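Local coordinates for protein putative methylthioribose-1-phosphate isomerase (Pyrococcus horikoshii OT3, PDB 6A34) that probably catalyses the isomerisation of 5-methylthioribose 1-phosphate to 5-methylthioribulose 1-phosphate, a step of the methionine salvage pathway, at residues Ala230-Val244 with Thr261-Pro274. Numbering follows the deposited sequence.
Sequences AAFVMQQGFVDAIIV and TYMLAVLAREHGIP
M234 reaches from helix 230-235 across to helix 261-270 and shows how one flexible side chain can join several neighbours. Its CB lies over a face of the H271 ring in a CH-pi contact, 4.0 Å from the ring centroid, while its CG meets CD1 of I273. With CG anti to the carbonyl carbon (chi1 -70°), the chain runs on until SD rests on CB of L267; a bend at chi3 then lays CE against CD2 of L264, at 3.6 Å. Nearby, CB of A231 presses tightly on the forked end of L267, 3.4 Å from CD2. The helices run nearly parallel, 17° apart, on one side of the Rossmann-like central sheet; strand 241-244, helix 261-270 and the adjacent parallel strand 275-278 form a beta-alpha-beta crossover. Where the chain leaves helix 261-270 and rejoins the sheet, N of I242 donates to O of P274 (2.9 Å), and the parallel pairing continues from I242 to F276. CD1 of I242 packs close on CB of A268, and CG2 of I273 sits against CA of A241, 3.5 Å away. Behind these contacts, ND1 of H271 donates to O of L267 (2.9 Å), an oxygen that also accepts from the backbone N of H271 on the opposite face of its carbonyl plane; NE2 of H271 bonds to OH of Y262 of the second subunit. With an alanine here, O of L267 would probably lose its second donor, CB of M234 the imidazole face it rests on, and the tyrosine hydroxyl of the second subunit its partner. A Schellman motif at G272 ends the helix, N of I273 bonding back to O of A268.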
loop_
_atom_site.group_PDB
_atom_site.type_symbol
_atom_site.label_atom_id
_atom_site.label_comp_id
_atom_site.label_asym_id
_atom_site.label_seq_id
_atom_site.Cartn_x
_atom_site.Cartn_y
_atom_site.Cartn_z
ATOM N N ALA A 230 0.942 -0.001 -8.518
ATOM C CA ALA A 230 0.289 0.821 -9.588
ATOM C C ALA A 230 1.354 1.318 -10.572
ATOM O O ALA A 230 1.126 1.402 -11.766
ATOM C CB ALA A 230 -0.513 1.946 -8.990
ATOM N N ALA A 231 2.546 1.622 -10.061
ATOM C CA ALA A 231 3.618 2.150 -10.903
ATOM C C ALA A 231 4.065 1.064 -11.867
ATOM O O ALA A 231 4.372 1.318 -12.980
ATOM C CB ALA A 231 4.760 2.579 -10.046
ATOM N N PHE A 232 4.061 -0.177 -11.377
ATOM C CA PHE A 232 4.483 -1.315 -12.145
ATOM C C PHE A 232 3.511 -1.551 -13.305
ATOM O O PHE A 232 3.898 -1.676 -14.469
ATOM C CB PHE A 232 4.581 -2.556 -11.255
ATOM C CG PHE A 232 5.029 -3.772 -12.026
ATOM C CD1 PHE A 232 6.372 -3.973 -12.302
ATOM C CD2 PHE A 232 4.097 -4.670 -12.536
ATOM C CE1 PHE A 232 6.789 -5.088 -13.010
ATOM C CE2 PHE A 232 4.509 -5.767 -13.281
ATOM C CZ PHE A 232 5.858 -5.983 -13.495
ATOM N N VAL A 233 2.219 -1.571 -13.009
ATOM C CA VAL A 233 1.292 -1.847 -14.069
ATOM C C VAL A 233 1.304 -0.708 -15.092
ATOM O O VAL A 233 1.026 -0.969 -16.264
ATOM C CB VAL A 233 -0.116 -2.210 -13.575
ATOM C CG1 VAL A 233 -0.041 -3.400 -12.641
ATOM C CG2 VAL A 233 -0.855 -1.068 -12.925
ATOM N N MET A 234 1.621 0.514 -14.653
ATOM C CA MET A 234 1.743 1.656 -15.578
ATOM C C MET A 234 2.979 1.445 -16.457
ATOM O O MET A 234 2.885 1.580 -17.682
ATOM C CB MET A 234 1.889 3.003 -14.849
ATOM C CG MET A 234 0.627 3.469 -14.118
ATOM S SD MET A 234 0.825 5.149 -13.475
ATOM C CE MET A 234 -0.037 5.036 -11.907
ATOM N N GLN A 235 4.102 1.111 -15.803
ATOM C CA GLN A 235 5.381 0.870 -16.458
ATOM C C GLN A 235 5.263 -0.237 -17.507
ATOM O O GLN A 235 5.883 -0.162 -18.520
ATOM C CB GLN A 235 6.431 0.429 -15.432
ATOM C CG GLN A 235 7.862 0.326 -15.963
ATOM C CD GLN A 235 8.694 -0.536 -15.031
ATOM O OE1 GLN A 235 8.248 -1.583 -14.567
ATOM N NE2 GLN A 235 9.880 -0.075 -14.676
ATOM N N GLN A 236 4.480 -1.282 -17.230
ATOM C CA GLN A 236 4.423 -2.419 -18.149
ATOM C C GLN A 236 3.478 -2.123 -19.299
ATOM O O GLN A 236 3.319 -2.983 -20.127
ATOM C CB GLN A 236 3.953 -3.705 -17.474
ATOM C CG GLN A 236 4.890 -4.187 -16.386
ATOM C CD GLN A 236 6.236 -4.489 -16.977
ATOM O OE1 GLN A 236 7.234 -3.868 -16.592
ATOM N NE2 GLN A 236 6.257 -5.412 -17.936
ATOM N N GLY A 237 2.862 -0.933 -19.355
ATOM C CA GLY A 237 1.957 -0.595 -20.510
ATOM C C GLY A 237 0.521 -1.078 -20.273
ATOM O O GLY A 237 -0.318 -1.040 -21.183
ATOM N N PHE A 238 0.201 -1.472 -19.031
ATOM C CA PHE A 238 -1.108 -2.077 -18.724
ATOM C C PHE A 238 -2.215 -1.043 -18.423
ATOM O O PHE A 238 -3.332 -1.441 -18.160
ATOM C CB PHE A 238 -0.975 -3.079 -17.581
ATOM C CG PHE A 238 -0.062 -4.246 -17.827
ATOM C CD1 PHE A 238 0.246 -4.667 -19.117
ATOM C CD2 PHE A 238 0.425 -4.977 -16.754
ATOM C CE1 PHE A 238 1.074 -5.760 -19.323
ATOM C CE2 PHE A 238 1.237 -6.079 -16.961
ATOM C CZ PHE A 238 1.563 -6.469 -18.246
ATOM N N VAL A 239 -1.932 0.262 -18.492
ATOM C CA VAL A 239 -2.903 1.302 -18.130
ATOM C C VAL A 239 -2.981 2.377 -19.234
ATOM O O VAL A 239 -1.986 3.060 -19.515
ATOM C CB VAL A 239 -2.540 1.965 -16.795
ATOM C CG1 VAL A 239 -3.572 3.035 -16.408
ATOM C CG2 VAL A 239 -2.307 0.954 -15.670
ATOM N N ASP A 240 -4.197 2.589 -19.760
ATOM C CA ASP A 240 -4.472 3.565 -20.799
ATOM C C ASP A 240 -4.865 4.924 -20.202
ATOM O O ASP A 240 -4.605 5.936 -20.802
ATOM C CB ASP A 240 -5.523 3.016 -21.773
ATOM C CG ASP A 240 -5.144 1.679 -22.412
ATOM O OD1 ASP A 240 -3.988 1.544 -22.886
ATOM O OD2 ASP A 240 -6.005 0.752 -22.412
ATOM N N ALA A 241 -5.511 4.944 -19.031
ATOM C CA ALA A 241 -5.838 6.182 -18.343
ATOM C C ALA A 241 -6.144 5.888 -16.877
ATOM O O ALA A 241 -6.444 4.755 -16.509
ATOM C CB ALA A 241 -7.005 6.860 -19.011
ATOM N N ILE A 242 -6.043 6.932 -16.052
ATOM C CA ILE A 242 -6.268 6.858 -14.623
ATOM C C ILE A 242 -7.392 7.843 -14.272
ATOM O O ILE A 242 -7.406 8.925 -14.747
ATOM C CB ILE A 242 -4.969 7.186 -13.869
ATOM C CG1 ILE A 242 -3.879 6.151 -14.134
ATOM C CG2 ILE A 242 -5.253 7.352 -12.402
ATOM C CD1 ILE A 242 -2.472 6.644 -13.851
ATOM N N ILE A 243 -8.357 7.420 -13.464
ATOM C CA ILE A 243 -9.415 8.285 -13.051
ATOM C C ILE A 243 -9.547 8.143 -11.544
ATOM O O ILE A 243 -9.534 7.029 -11.017
ATOM C CB ILE A 243 -10.744 8.030 -13.803
ATOM C CG1 ILE A 243 -11.802 9.055 -13.385
ATOM C CG2 ILE A 243 -11.271 6.630 -13.637
ATOM C CD1 ILE A 243 -13.021 9.094 -14.262
ATOM N N VAL A 244 -9.636 9.296 -10.882
ATOM C CA VAL A 244 -9.812 9.353 -9.456
ATOM C C VAL A 244 -10.948 10.315 -9.124
ATOM O O VAL A 244 -11.330 11.154 -9.931
ATOM C CB VAL A 244 -8.521 9.770 -8.743
ATOM C CG1 VAL A 244 -7.407 8.769 -9.003
ATOM C CG2 VAL A 244 -8.131 11.185 -9.118
ATOM N N THR A 261 -3.178 9.424 -4.118
ATOM C CA THR A 261 -3.619 10.059 -5.356
ATOM C C THR A 261 -2.451 10.824 -5.978
ATOM O O THR A 261 -2.200 10.713 -7.177
ATOM C CB THR A 261 -4.854 10.941 -5.125
ATOM O OG1 THR A 261 -5.912 10.110 -4.650
ATOM C CG2 THR A 261 -5.316 11.626 -6.385
ATOM N N TYR A 262 -1.731 11.577 -5.137
ATOM C CA TYR A 262 -0.578 12.351 -5.559
ATOM C C TYR A 262 0.463 11.424 -6.177
ATOM O O TYR A 262 1.030 11.748 -7.210
ATOM C CB TYR A 262 -0.006 13.211 -4.421
ATOM C CG TYR A 262 1.302 13.873 -4.772
ATOM C CD1 TYR A 262 1.385 14.758 -5.829
ATOM C CD2 TYR A 262 2.465 13.599 -4.066
ATOM C CE1 TYR A 262 2.590 15.345 -6.195
ATOM C CE2 TYR A 262 3.673 14.182 -4.413
ATOM C CZ TYR A 262 3.746 15.056 -5.482
ATOM O OH TYR A 262 4.933 15.653 -5.814
ATOM N N MET A 263 0.679 10.265 -5.555
ATOM C CA MET A 263 1.619 9.228 -6.063
ATOM C C MET A 263 1.262 8.831 -7.504
ATOM O O MET A 263 2.147 8.760 -8.385
ATOM C CB MET A 263 1.613 7.975 -5.185
ATOM C CG MET A 263 2.467 6.816 -5.781
ATOM S SD MET A 263 1.436 5.510 -6.523
ATOM C CE MET A 263 0.875 4.831 -4.965
ATOM N N LEU A 264 -0.024 8.537 -7.715
ATOM C CA LEU A 264 -0.605 8.174 -9.036
ATOM C C LEU A 264 -0.432 9.313 -10.049
ATOM O O LEU A 264 -0.173 9.076 -11.213
ATOM C CB LEU A 264 -2.101 7.879 -8.862
ATOM C CG LEU A 264 -2.455 6.583 -8.141
ATOM C CD1 LEU A 264 -3.970 6.402 -8.105
ATOM C CD2 LEU A 264 -1.761 5.397 -8.802
ATOM N N ALA A 265 -0.695 10.543 -9.619
ATOM C CA ALA A 265 -0.549 11.726 -10.514
ATOM C C ALA A 265 0.900 11.784 -11.041
ATOM O O ALA A 265 1.122 11.958 -12.239
ATOM C CB ALA A 265 -0.931 12.995 -9.775
ATOM N N VAL A 266 1.876 11.569 -10.154
ATOM C CA VAL A 266 3.285 11.676 -10.535
ATOM C C VAL A 266 3.632 10.483 -11.416
ATOM O O VAL A 266 4.155 10.669 -12.488
ATOM C CB VAL A 266 4.215 11.800 -9.315
ATOM C CG1 VAL A 266 5.694 11.659 -9.684
ATOM C CG2 VAL A 266 3.981 13.126 -8.615
ATOM N N LEU A 267 3.184 9.285 -11.054
ATOM C CA LEU A 267 3.469 8.137 -11.966
ATOM C C LEU A 267 2.755 8.236 -13.299
ATOM O O LEU A 267 3.350 7.864 -14.313
ATOM C CB LEU A 267 3.122 6.838 -11.281
ATOM C CG LEU A 267 4.001 6.549 -10.076
ATOM C CD1 LEU A 267 3.205 5.618 -9.179
ATOM C CD2 LEU A 267 5.313 5.937 -10.527
ATOM N N ALA A 268 1.524 8.740 -13.323
ATOM C CA ALA A 268 0.812 8.871 -14.613
ATOM C C ALA A 268 1.627 9.729 -15.578
ATOM O O ALA A 268 1.828 9.396 -16.760
ATOM C CB ALA A 268 -0.555 9.462 -14.419
ATOM N N ARG A 269 2.108 10.840 -15.044
ATOM C CA ARG A 269 2.853 11.834 -15.792
ATOM C C ARG A 269 4.135 11.207 -16.349
ATOM O O ARG A 269 4.448 11.389 -17.516
ATOM C CB ARG A 269 3.142 13.032 -14.882
ATOM C CG ARG A 269 3.614 14.276 -15.623
ATOM C CD ARG A 269 4.990 14.714 -15.176
ATOM N NE ARG A 269 4.969 15.895 -14.315
ATOM C CZ ARG A 269 5.951 16.208 -13.470
ATOM N NH1 ARG A 269 6.053 17.428 -12.955
ATOM N NH2 ARG A 269 6.822 15.279 -13.131
ATOM N N GLU A 270 4.867 10.464 -15.516
ATOM C CA GLU A 270 6.072 9.783 -15.971
ATOM C C GLU A 270 5.792 8.884 -17.199
ATOM O O GLU A 270 6.677 8.704 -18.086
ATOM C CB GLU A 270 6.652 8.956 -14.823
ATOM C CG GLU A 270 7.885 8.155 -15.196
ATOM C CD GLU A 270 9.016 9.020 -15.712
ATOM O OE1 GLU A 270 9.362 10.025 -15.021
ATOM O OE2 GLU A 270 9.521 8.704 -16.811
ATOM N N HIS A 271 4.595 8.277 -17.261
ATOM C CA HIS A 271 4.277 7.356 -18.346
ATOM C C HIS A 271 3.408 8.013 -19.443
ATOM O O HIS A 271 2.932 7.311 -20.338
ATOM C CB HIS A 271 3.617 6.114 -17.740
ATOM C CG HIS A 271 4.553 5.369 -16.854
ATOM N ND1 HIS A 271 4.509 5.472 -15.461
ATOM C CD2 HIS A 271 5.601 4.577 -17.164
ATOM C CE1 HIS A 271 5.491 4.758 -14.957
ATOM N NE2 HIS A 271 6.175 4.203 -15.978
ATOM N N GLY A 272 3.157 9.331 -19.344
ATOM C CA GLY A 272 2.172 10.062 -20.232
ATOM C C GLY A 272 0.788 9.410 -20.291
ATOM O O GLY A 272 0.186 9.291 -21.345
ATOM N N ILE A 273 0.299 8.919 -19.154
ATOM C CA ILE A 273 -0.996 8.359 -19.055
ATOM C C ILE A 273 -1.943 9.479 -18.657
ATOM O O ILE A 273 -1.736 10.184 -17.665
ATOM C CB ILE A 273 -1.029 7.193 -18.051
ATOM C CG1 ILE A 273 -0.045 6.081 -18.438
ATOM C CG2 ILE A 273 -2.431 6.655 -17.950
ATOM C CD1 ILE A 273 0.133 5.007 -17.395
ATOM N N PRO A 274 -2.997 9.719 -19.462
ATOM C CA PRO A 274 -4.028 10.672 -19.083
ATOM C C PRO A 274 -4.550 10.382 -17.668
ATOM O O PRO A 274 -4.760 9.252 -17.298
ATOM C CB PRO A 274 -5.114 10.498 -20.155
ATOM C CG PRO A 274 -4.432 9.901 -21.328
ATOM C CD PRO A 274 -3.248 9.119 -20.774
#